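Local coordinates for PH1570-like domain-containing protein (Pyrococcus horikoshii, PDB 2HQ4) that is of unknown function and belongs to the Ph1570 family, its single chain combining an antiparallel sheet with helices, at residues 77-81 and 156-161. Sequence-based numbering, arbitrary orientation.
Sequences EEIQD and KYIWKW
The rings of Y157 and W161 meet I79 in a small aromatic-aliphatic cluster, by which the C-terminal tail, after helix 150-155 of this alpha+beta protein, packs against the loop leading from helix 61-70 to strand 87-88. One face of the Y157 ring carries CG of K156 over its centre, 3.7 Å above the plane; one face of the indole carries CB of K160, offset toward the rim. The I79 side chain crosses each of theirs at about a right angle, and its carbons reach the rings obliquely: CG2 of I79 lies 3.8 Å from CE1 of Y157, and CG1 of I79 lies 4.0 Å from CH2 of W161. With chi1 at -61°, CG2 stands anti to the backbone N and CG1 anti to the carbonyl carbon, which sends one branch to each ring. Helix 40-55 is the third wall: Y48 touches I79, and A45 touches the side chains of both Y157 and W161.

Polar groups fringe the cluster. The side chain of K160, bent at chi2 and chi4, passes by the backbone of 78-80; its CE comes within 3.5 Å of E78 O and its NZ within 3.0 Å of Q80 O. K156 forms a salt bridge with D81 and a second one with E49 of helix 40-55, whose carboxylate also hydrogen-bonds Y157 OH. Replacing K156 by alanine would remove the ammonium that pairs with both D81 and E49, and is likely to leave both carboxylates without that partner and one face of the Y157 ring less covered. Within the loop, Q80 NE2 gives a nearly straight hydrogen bond (166°) to E77 O, from above the carbonyl plane. The hydrogen bond within the K156-D81 salt bridge is weak, NZ lying 3.3 Å from OD1, and that same oxygen is nearer the lysine's CD, at 3.1 Å.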
loop_
_atom_site.group_PDB
_atom_site.type_symbol
_atom_site.label_atom_id
_atom_site.label_comp_id
_atom_site.label_asym_id
_atom_site.label_seq_id
_atom_site.Cartn_x
_atom_site.Cartn_y
_atom_site.Cartn_z
ATOM N N GLU A 77 14.989 11.770 1.922
ATOM C CA GLU A 77 14.622 13.174 1.911
ATOM C C GLU A 77 13.376 13.414 1.070
ATOM O O GLU A 77 12.632 14.382 1.290
ATOM C CB GLU A 77 15.812 13.983 1.358
ATOM C CG GLU A 77 17.192 13.524 1.907
ATOM C CD GLU A 77 17.742 12.250 1.238
ATOM O OE1 GLU A 77 17.479 12.041 0.042
ATOM O OE2 GLU A 77 18.457 11.459 1.892
ATOM N N GLU A 78 13.138 12.516 0.114
ATOM C CA GLU A 78 11.953 12.600 -0.747
ATOM C C GLU A 78 10.682 12.199 0.009
ATOM O O GLU A 78 9.588 12.467 -0.463
ATOM C CB GLU A 78 12.115 11.736 -2.007
ATOM C CG GLU A 78 13.404 11.970 -2.813
ATOM C CD GLU A 78 13.394 11.262 -4.170
ATOM O OE1 GLU A 78 12.359 11.385 -4.876
ATOM O OE2 GLU A 78 14.410 10.592 -4.538
ATOM N N ILE A 79 10.829 11.575 1.179
ATOM C CA ILE A 79 9.684 11.020 1.935
ATOM C C ILE A 79 9.170 11.993 2.998
ATOM O O ILE A 79 9.721 12.095 4.096
ATOM C CB ILE A 79 10.019 9.633 2.546
ATOM C CG1 ILE A 79 10.362 8.629 1.426
ATOM C CG2 ILE A 79 8.866 9.105 3.406
ATOM C CD1 ILE A 79 11.276 7.570 1.858
ATOM N N GLN A 80 8.107 12.703 2.650
ATOM C CA GLN A 80 7.575 13.770 3.493
ATOM C C GLN A 80 6.057 13.642 3.649
ATOM O O GLN A 80 5.396 13.038 2.801
ATOM C CB GLN A 80 7.922 15.140 2.887
ATOM C CG GLN A 80 9.424 15.423 2.720
ATOM C CD GLN A 80 10.135 15.740 4.041
ATOM O OE1 GLN A 80 9.534 16.276 4.977
ATOM N NE2 GLN A 80 11.425 15.407 4.117
ATOM N N ASP A 81 5.506 14.242 4.705
ATOM C CA ASP A 81 4.048 14.223 4.928
ATOM C C ASP A 81 3.216 14.956 3.870
ATOM O O ASP A 81 3.301 16.174 3.735
ATOM C CB ASP A 81 3.706 14.726 6.336
ATOM C CG ASP A 81 3.672 13.594 7.365
ATOM O OD1 ASP A 81 3.651 12.408 6.950
ATOM O OD2 ASP A 81 3.668 13.883 8.588
ATOM N N LYS A 156 -1.185 8.296 2.455
ATOM C CA LYS A 156 -0.197 9.387 2.583
ATOM C C LYS A 156 0.776 9.456 1.375
ATOM O O LYS A 156 1.299 10.534 1.041
ATOM C CB LYS A 156 0.571 9.207 3.886
ATOM C CG LYS A 156 1.730 10.155 4.096
ATOM C CD LYS A 156 2.368 9.969 5.481
ATOM C CE LYS A 156 1.312 9.821 6.564
ATOM N NZ LYS A 156 1.966 9.708 7.894
ATOM N N TYR A 157 0.988 8.319 0.722
ATOM C CA TYR A 157 2.073 8.190 -0.257
ATOM C C TYR A 157 1.629 7.802 -1.651
ATOM O O TYR A 157 2.473 7.725 -2.573
ATOM C CB TYR A 157 3.113 7.182 0.223
ATOM C CG TYR A 157 3.779 7.620 1.496
ATOM C CD1 TYR A 157 4.524 8.796 1.539
ATOM C CD2 TYR A 157 3.686 6.846 2.646
ATOM C CE1 TYR A 157 5.150 9.200 2.721
ATOM C CE2 TYR A 157 4.305 7.242 3.829
ATOM C CZ TYR A 157 5.022 8.411 3.852
ATOM O OH TYR A 157 5.631 8.785 5.019
ATOM N N ILE A 158 0.336 7.576 -1.838
ATOM C CA ILE A 158 -0.087 7.031 -3.151
ATOM C C ILE A 158 -0.082 8.045 -4.260
ATOM O O ILE A 158 -0.274 7.677 -5.434
ATOM C CB ILE A 158 -1.486 6.360 -3.156
ATOM C CG1 ILE A 158 -2.572 7.336 -2.670
ATOM C CG2 ILE A 158 -1.444 5.006 -2.465
ATOM C CD1 ILE A 158 -4.006 6.751 -2.810
ATOM N N TRP A 159 0.094 9.314 -3.905
ATOM C CA TRP A 159 0.066 10.374 -4.927
ATOM C C TRP A 159 1.440 10.730 -5.403
ATOM O O TRP A 159 1.579 11.419 -6.405
ATOM C CB TRP A 159 -0.654 11.612 -4.407
ATOM C CG TRP A 159 -2.015 11.271 -4.033
ATOM C CD1 TRP A 159 -2.547 11.292 -2.777
ATOM C CD2 TRP A 159 -3.048 10.778 -4.911
ATOM N NE1 TRP A 159 -3.854 10.865 -2.819
ATOM C CE2 TRP A 159 -4.188 10.545 -4.111
ATOM C CE3 TRP A 159 -3.121 10.528 -6.294
ATOM C CZ2 TRP A 159 -5.395 10.060 -4.645
ATOM C CZ3 TRP A 159 -4.326 10.044 -6.832
ATOM C CH2 TRP A 159 -5.447 9.832 -6.005
ATOM N N LYS A 160 2.444 10.282 -4.654
ATOM C CA LYS A 160 3.833 10.633 -4.882
ATOM C C LYS A 160 4.593 9.759 -5.904
ATOM O O LYS A 160 5.645 10.180 -6.396
ATOM C CB LYS A 160 4.601 10.642 -3.549
ATOM C CG LYS A 160 4.751 12.000 -2.888
ATOM C CD LYS A 160 6.227 12.214 -2.487
ATOM C CE LYS A 160 6.439 13.396 -1.524
ATOM N NZ LYS A 160 5.697 13.209 -0.229
ATOM N N TRP A 161 4.095 8.566 -6.247
ATOM C CA TRP A 161 4.921 7.632 -7.058
ATOM C C TRP A 161 4.249 6.696 -8.107
ATOM O O TRP A 161 3.118 6.916 -8.575
ATOM C CB TRP A 161 5.832 6.823 -6.105
ATOM C CG TRP A 161 6.834 7.682 -5.350
ATOM C CD1 TRP A 161 7.894 8.372 -5.889
ATOM C CD2 TRP A 161 6.877 7.933 -3.939
ATOM N NE1 TRP A 161 8.583 9.039 -4.905
ATOM C CE2 TRP A 161 7.981 8.790 -3.697
ATOM C CE3 TRP A 161 6.087 7.526 -2.854
ATOM C CZ2 TRP A 161 8.315 9.241 -2.414
ATOM C CZ3 TRP A 161 6.414 7.983 -1.584
ATOM C CH2 TRP A 161 7.524 8.824 -1.373
#